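Local structure of MAU2 chromatid cohesion factor homolog (Saccharomyces cerevisiae, 4XDN) at residues K214-L217 and N218-V222. The protein pairs with SCC2 in the complex that brings cohesin onto chromosomes, and so serves sister chromatid cohesion. Sequence-based numbering, arbitrary orientation.
Sequences KWFL and NLCYV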
# COMPACT_ATOMS: atom_id res chain seq x y z
N LYS A 214 19.37 -12.40 2.55
CA LYS A 214 18.64 -12.24 3.81
C LYS A 214 18.04 -10.84 3.92
O LYS A 214 16.87 -10.69 4.29
CB LYS A 214 19.55 -12.49 5.01
CG LYS A 214 18.86 -12.22 6.34
CD LYS A 214 19.62 -12.77 7.53
CE LYS A 214 18.81 -12.57 8.81
NZ LYS A 214 19.51 -13.09 10.02
N TRP A 215 18.83 -9.83 3.60
CA TRP A 215 18.37 -8.45 3.66
C TRP A 215 17.23 -8.20 2.67
O TRP A 215 16.34 -7.40 2.94
CB TRP A 215 19.52 -7.48 3.39
CG TRP A 215 20.31 -7.13 4.62
CD1 TRP A 215 19.82 -6.93 5.88
CD2 TRP A 215 21.73 -6.93 4.71
NE1 TRP A 215 20.84 -6.62 6.74
CE2 TRP A 215 22.03 -6.62 6.05
CE3 TRP A 215 22.78 -6.99 3.79
CZ2 TRP A 215 23.32 -6.36 6.49
CZ3 TRP A 215 24.07 -6.74 4.22
CH2 TRP A 215 24.33 -6.43 5.57
N PHE A 216 17.26 -8.89 1.54
CA PHE A 216 16.16 -8.81 0.59
C PHE A 216 14.88 -9.37 1.20
O PHE A 216 13.82 -8.75 1.13
CB PHE A 216 16.49 -9.56 -0.70
CG PHE A 216 15.28 -9.88 -1.53
CD1 PHE A 216 14.61 -8.88 -2.21
CD2 PHE A 216 14.81 -11.18 -1.62
CE1 PHE A 216 13.49 -9.16 -2.97
CE2 PHE A 216 13.69 -11.47 -2.38
CZ PHE A 216 13.03 -10.46 -3.05
N LEU A 217 14.99 -10.56 1.78
CA LEU A 217 13.84 -11.21 2.39
C LEU A 217 13.28 -10.39 3.55
O LEU A 217 12.07 -10.36 3.77
CB LEU A 217 14.22 -12.60 2.89
CG LEU A 217 14.58 -13.62 1.81
CD1 LEU A 217 15.22 -14.84 2.46
CD2 LEU A 217 13.36 -14.01 1.00
N ASN A 218 14.17 -9.73 4.28
CA ASN A 218 13.75 -8.91 5.40
C ASN A 218 12.98 -7.69 4.92
O ASN A 218 12.07 -7.22 5.60
CB ASN A 218 14.96 -8.49 6.24
CG ASN A 218 14.56 -7.70 7.47
OD1 ASN A 218 14.01 -8.25 8.42
ND2 ASN A 218 14.84 -6.40 7.45
N LEU A 219 13.34 -7.18 3.75
CA LEU A 219 12.62 -6.06 3.14
C LEU A 219 11.22 -6.51 2.74
O LEU A 219 10.25 -5.78 2.93
CB LEU A 219 13.38 -5.52 1.93
CG LEU A 219 14.67 -4.76 2.23
CD1 LEU A 219 15.50 -4.59 0.97
CD2 LEU A 219 14.36 -3.41 2.85
N CYS A 220 11.12 -7.72 2.19
CA CYS A 220 9.83 -8.30 1.86
C CYS A 220 8.99 -8.41 3.12
O CYS A 220 7.79 -8.13 3.11
CB CYS A 220 9.99 -9.69 1.23
SG CYS A 220 10.81 -9.74 -0.39
N TYR A 221 9.64 -8.80 4.21
CA TYR A 221 8.97 -8.98 5.50
C TYR A 221 8.41 -7.65 6.00
O TYR A 221 7.21 -7.55 6.28
CB TYR A 221 9.95 -9.55 6.52
CG TYR A 221 9.34 -9.94 7.85
CD1 TYR A 221 8.00 -10.25 7.96
CD2 TYR A 221 10.13 -10.01 8.99
CE1 TYR A 221 7.45 -10.62 9.18
CE2 TYR A 221 9.59 -10.37 10.21
CZ TYR A 221 8.25 -10.67 10.30
OH TYR A 221 7.72 -11.03 11.52
N VAL A 222 9.27 -6.65 6.09
CA VAL A 222 8.86 -5.34 6.59
C VAL A 222 7.74 -4.75 5.74
O VAL A 222 6.76 -4.23 6.28
CB VAL A 222 10.06 -4.35 6.63
CG1 VAL A 222 9.60 -2.93 6.95
CG2 VAL A 222 11.09 -4.82 7.65
O HOH W 1 16.49 -5.63 5.32
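Cys220 sets its sulfur over one face of the Phe216 ring, SG standing 3.9 Å from the ring centroid and displaced toward the rim, so that CZ is the ring atom it meets most closely. This is a sulfur-aromatic contact between buried residues four apart, one turn apart on α-helix 212-228. Two first torsions bring the groups together: Phe216 carries CG anti to its backbone N (chi1 162°), while Cys220 keeps SG beside its own (chi1 -65°). Cysteine suits the place because its small, polarisable sulfur can lie on an aromatic face without crowding it. Phe216 also packs on Trp255 of helix 250-266 and on an apolar side chain of another protein's chain.

The backbone beneath is regular helix, in which Cys220 N hydrogen-bonds to Phe216 O, as Asn218 N does to Lys214 O at 2.9 Å. Leu219 N hydrogen-bonds to Trp215 O at 3.1 Å. A water donates a second bond to that oxygen. Leu219 gives this site an apolar flank, its CG lying 3.2 Å from Trp215 O, and continues onto Trp255 and Leu259. Asn218 fits here because its amide can serve a buried polar site: the same water, held by Trp215 O, accepts a hydrogen bond from Asn218 ND2, with 2.8 Å between ND2 and the water oxygen.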